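Protein F-112 (Sulfolobus virus-like particle ssv1, PDB 2VQC) is a winged-helix protein that probably binds DNA and is essential for the function of this spindle-shaped virus of a thermophilic archaeon. Local coordinates at residues L53-C64 and R71-K79. Residues are numbered along the deposited sequence; the frame is centred on the assembly and turned at random.
Sequences LKAICERHPDEC and RKTTFKWIK
Leu53 packs on the Phe75 ring where, in this winged-helix fold, the end of helix 43-59 and the turn after it meet strand 73-77, the second strand of the wing hairpin; Glu63 and Phe75 bury the most surface. The axes of segments 53-59 and 73-77 approach to 10.5 Å, and the Phe75 ring projects toward the helix. CD2 of Leu53 lies over one face of that ring, 3.9 Å from its centroid and 14° off the normal, which identifies a CH-pi contact. CA of Lys54 meets the ring edge, while SG of Cys57 comes obliquely to within 3.8 Å of Phe75 CD1. The Cys57–Cys64 disulfide ties helix to hairpin beside this ring, and Cys64 and Trp77 form an antiparallel non-hydrogen-bonded pair. Glu63 O accepts a nearly straight bond from Ile78 N (2.8 Å, 175° at the hydrogen) and also sits over a face of the Trp77 indole. Glu63 CB makes a CH-pi contact over its six-membered ring. With CG anti to the carbonyl carbon (chi1 -59°), the Glu63 side chain runs alongside that of Lys79. The Glu63 carboxylate is shared: OE1 is hydrogen-bonded to Tyr21 OH of helix 13-27, and Lys79 NZ reaches Glu63 OE2 at 2.9 Å from above the carboxylate plane, forming a salt bridge.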
loop_
_atom_site.group_PDB
_atom_site.type_symbol
_atom_site.label_atom_id
_atom_site.label_comp_id
_atom_site.label_asym_id
_atom_site.label_seq_id
_atom_site.Cartn_x
_atom_site.Cartn_y
_atom_site.Cartn_z
ATOM N N LEU A 53 1.607 4.163 -2.612
ATOM C CA LEU A 53 1.995 3.505 -1.359
ATOM C C LEU A 53 3.445 3.029 -1.417
ATOM O O LEU A 53 4.185 3.166 -0.445
ATOM C CB LEU A 53 1.066 2.321 -1.069
ATOM C CG LEU A 53 1.261 1.541 0.237
ATOM C CD1 LEU A 53 1.308 2.450 1.471
ATOM C CD2 LEU A 53 0.145 0.520 0.375
ATOM N N LYS A 54 3.841 2.476 -2.560
ATOM C CA LYS A 54 5.224 2.065 -2.789
ATOM C C LYS A 54 6.187 3.252 -2.655
ATOM O O LYS A 54 7.272 3.116 -2.075
ATOM C CB LYS A 54 5.349 1.408 -4.171
ATOM C CG LYS A 54 6.715 0.818 -4.499
ATOM C CD LYS A 54 6.716 0.220 -5.900
ATOM C CE LYS A 54 8.127 -0.083 -6.396
ATOM N NZ LYS A 54 8.768 -1.204 -5.651
ATOM N N ALA A 55 5.788 4.412 -3.178
ATOM C CA ALA A 55 6.603 5.626 -3.070
ATOM C C ALA A 55 6.762 6.068 -1.609
ATOM O O ALA A 55 7.858 6.441 -1.198
ATOM C CB ALA A 55 6.019 6.753 -3.917
ATOM N N ILE A 56 5.681 5.998 -0.830
ATOM C CA ILE A 56 5.731 6.335 0.604
ATOM C C ILE A 56 6.645 5.376 1.376
ATOM O O ILE A 56 7.434 5.811 2.214
ATOM C CB ILE A 56 4.323 6.334 1.257
ATOM C CG1 ILE A 56 3.466 7.465 0.681
ATOM C CG2 ILE A 56 4.430 6.490 2.781
ATOM C CD1 ILE A 56 1.990 7.373 1.042
ATOM N N CYS A 57 6.535 4.079 1.091
ATOM C CA CYS A 57 7.386 3.073 1.739
ATOM C C CYS A 57 8.875 3.285 1.460
ATOM O O CYS A 57 9.711 3.111 2.349
ATOM C CB CYS A 57 6.977 1.665 1.314
ATOM S SG CYS A 57 5.562 1.058 2.239
ATOM N N GLU A 58 9.195 3.658 0.226
ATOM C CA GLU A 58 10.575 3.923 -0.175
ATOM C C GLU A 58 11.160 5.154 0.525
ATOM O O GLU A 58 12.379 5.261 0.662
ATOM C CB GLU A 58 10.677 4.044 -1.704
ATOM C CG GLU A 58 10.527 2.685 -2.405
ATOM C CD GLU A 58 10.316 2.779 -3.911
ATOM O OE1 GLU A 58 9.605 3.696 -4.379
ATOM O OE2 GLU A 58 10.850 1.908 -4.631
ATOM N N ARG A 59 10.300 6.064 0.988
ATOM C CA ARG A 59 10.748 7.199 1.806
ATOM C C ARG A 59 11.080 6.800 3.246
ATOM O O ARG A 59 11.745 7.556 3.961
ATOM C CB ARG A 59 9.699 8.313 1.808
ATOM C CG ARG A 59 9.497 8.928 0.447
ATOM C CD ARG A 59 8.261 9.807 0.377
ATOM N NE ARG A 59 7.975 10.193 -1.006
ATOM C CZ ARG A 59 7.118 11.142 -1.378
ATOM N NH1 ARG A 59 6.434 11.839 -0.476
ATOM N NH2 ARG A 59 6.952 11.401 -2.670
ATOM N N HIS A 60 10.610 5.625 3.669
ATOM C CA HIS A 60 10.826 5.135 5.031
ATOM C C HIS A 60 11.261 3.669 5.019
ATOM O O HIS A 60 10.528 2.793 5.487
ATOM C CB HIS A 60 9.544 5.290 5.845
ATOM C CG HIS A 60 9.019 6.689 5.876
ATOM N ND1 HIS A 60 7.906 7.082 5.165
ATOM C CD2 HIS A 60 9.465 7.794 6.519
ATOM C CE1 HIS A 60 7.681 8.366 5.379
ATOM N NE2 HIS A 60 8.613 8.822 6.196
ATOM N N PRO A 61 12.464 3.396 4.492
ATOM C CA PRO A 61 12.914 2.006 4.350
ATOM C C PRO A 61 13.201 1.311 5.687
ATOM O O PRO A 61 13.280 0.078 5.734
ATOM C CB PRO A 61 14.192 2.137 3.516
ATOM C CG PRO A 61 14.690 3.509 3.800
ATOM C CD PRO A 61 13.480 4.356 4.022
ATOM N N ASP A 62 13.361 2.098 6.751
ATOM C CA ASP A 62 13.508 1.558 8.110
ATOM C C ASP A 62 12.180 1.116 8.747
ATOM O O ASP A 62 12.191 0.428 9.767
ATOM C CB ASP A 62 14.202 2.580 9.022
ATOM C CG ASP A 62 13.425 3.880 9.151
ATOM O OD1 ASP A 62 13.018 4.439 8.106
ATOM O OD2 ASP A 62 13.229 4.344 10.294
ATOM N N GLU A 63 11.053 1.520 8.155
ATOM C CA GLU A 63 9.712 1.173 8.657
ATOM C C GLU A 63 8.985 0.180 7.759
ATOM O O GLU A 63 8.306 -0.724 8.242
ATOM C CB GLU A 63 8.833 2.422 8.753
ATOM C CG GLU A 63 9.355 3.518 9.662
ATOM C CD GLU A 63 8.421 4.720 9.730
ATOM O OE1 GLU A 63 7.522 4.840 8.870
ATOM O OE2 GLU A 63 8.586 5.549 10.648
ATOM N N CYS A 64 9.096 0.388 6.451
ATOM C CA CYS A 64 8.329 -0.365 5.472
ATOM C C CYS A 64 9.246 -1.131 4.526
ATOM O O CYS A 64 10.350 -0.684 4.197
ATOM C CB CYS A 64 7.425 0.570 4.658
ATOM S SG CYS A 64 6.370 -0.340 3.484
ATOM N N ARG A 71 4.556 -13.940 -7.069
ATOM C CA ARG A 71 3.142 -14.089 -6.724
ATOM C C ARG A 71 2.438 -12.728 -6.713
ATOM O O ARG A 71 1.452 -12.541 -7.424
ATOM C CB ARG A 71 2.943 -14.843 -5.394
ATOM C CG ARG A 71 3.688 -14.292 -4.177
ATOM C CD ARG A 71 3.275 -14.999 -2.895
ATOM N NE ARG A 71 1.886 -14.715 -2.534
ATOM C CZ ARG A 71 1.300 -15.094 -1.398
ATOM N NH1 ARG A 71 1.971 -15.781 -0.477
ATOM N NH2 ARG A 71 0.029 -14.780 -1.177
ATOM N N LYS A 72 2.970 -11.775 -5.947
ATOM C CA LYS A 72 2.347 -10.459 -5.795
ATOM C C LYS A 72 3.172 -9.516 -4.916
ATOM O O LYS A 72 3.935 -9.956 -4.053
ATOM C CB LYS A 72 0.938 -10.589 -5.199
ATOM C CG LYS A 72 0.909 -11.154 -3.787
ATOM C CD LYS A 72 -0.369 -11.926 -3.506
ATOM C CE LYS A 72 -1.617 -11.094 -3.730
ATOM N NZ LYS A 72 -2.814 -11.851 -3.293
ATOM N N THR A 73 2.995 -8.215 -5.145
ATOM C CA THR A 73 3.586 -7.176 -4.303
ATOM C C THR A 73 2.945 -7.192 -2.918
ATOM O O THR A 73 1.716 -7.176 -2.789
ATOM C CB THR A 73 3.394 -5.771 -4.918
ATOM O OG1 THR A 73 3.940 -5.741 -6.244
ATOM C CG2 THR A 73 4.069 -4.699 -4.062
ATOM N N THR A 74 3.786 -7.228 -1.889
ATOM C CA THR A 74 3.325 -7.256 -0.508
ATOM C C THR A 74 4.122 -6.252 0.314
ATOM O O THR A 74 5.350 -6.289 0.326
ATOM C CB THR A 74 3.492 -8.661 0.115
ATOM O OG1 THR A 74 2.933 -9.653 -0.759
ATOM C CG2 THR A 74 2.807 -8.740 1.479
ATOM N N PHE A 75 3.418 -5.357 0.995
ATOM C CA PHE A 75 4.042 -4.386 1.879
ATOM C C PHE A 75 4.113 -4.984 3.273
ATOM O O PHE A 75 3.137 -5.551 3.759
ATOM C CB PHE A 75 3.237 -3.086 1.885
ATOM C CG PHE A 75 3.089 -2.475 0.525
ATOM C CD1 PHE A 75 4.031 -1.579 0.050
ATOM C CD2 PHE A 75 2.026 -2.829 -0.300
ATOM C CE1 PHE A 75 3.907 -1.024 -1.222
ATOM C CE2 PHE A 75 1.895 -2.279 -1.572
ATOM C CZ PHE A 75 2.840 -1.374 -2.032
ATOM N N LYS A 76 5.274 -4.869 3.907
ATOM C CA LYS A 76 5.477 -5.398 5.248
ATOM C C LYS A 76 6.000 -4.316 6.183
ATOM O O LYS A 76 6.935 -3.589 5.847
ATOM C CB LYS A 76 6.451 -6.577 5.216
ATOM C CG LYS A 76 6.669 -7.225 6.578
ATOM C CD LYS A 76 7.316 -8.592 6.456
ATOM C CE LYS A 76 7.354 -9.305 7.797
ATOM N NZ LYS A 76 7.764 -10.735 7.658
ATOM N N TRP A 77 5.380 -4.219 7.354
ATOM C CA TRP A 77 5.838 -3.329 8.410
ATOM C C TRP A 77 7.011 -3.993 9.147
ATOM O O TRP A 77 6.866 -5.091 9.677
ATOM C CB TRP A 77 4.692 -3.035 9.382
ATOM C CG TRP A 77 4.987 -1.912 10.310
ATOM C CD1 TRP A 77 5.339 -2.004 11.623
ATOM C CD2 TRP A 77 4.975 -0.517 9.990
ATOM N NE1 TRP A 77 5.540 -0.750 12.144
ATOM C CE2 TRP A 77 5.322 0.182 11.163
ATOM C CE3 TRP A 77 4.704 0.211 8.825
ATOM C CZ2 TRP A 77 5.402 1.577 11.208
ATOM C CZ3 TRP A 77 4.780 1.598 8.869
ATOM C CH2 TRP A 77 5.128 2.264 10.052
ATOM N N ILE A 78 8.166 -3.328 9.168
ATOM C CA ILE A 78 9.385 -3.912 9.735
ATOM C C ILE A 78 10.030 -3.057 10.825
ATOM O O ILE A 78 11.145 -3.348 11.254
ATOM C CB ILE A 78 10.432 -4.201 8.627
ATOM C CG1 ILE A 78 10.772 -2.924 7.849
ATOM C CG2 ILE A 78 9.917 -5.281 7.681
ATOM C CD1 ILE A 78 12.071 -3.009 7.088
ATOM N N LYS A 79 9.329 -2.022 11.289
ATOM C CA LYS A 79 9.878 -1.089 12.284
ATOM C C LYS A 79 10.145 -1.768 13.632
ATOM O O LYS A 79 9.424 -2.688 14.032
ATOM C CB LYS A 79 8.920 0.086 12.484
ATOM C CG LYS A 79 9.491 1.239 13.291
ATOM C CD LYS A 79 8.507 2.409 13.327
ATOM C CE LYS A 79 9.175 3.700 13.781
ATOM N NZ LYS A 79 8.332 4.881 13.449
#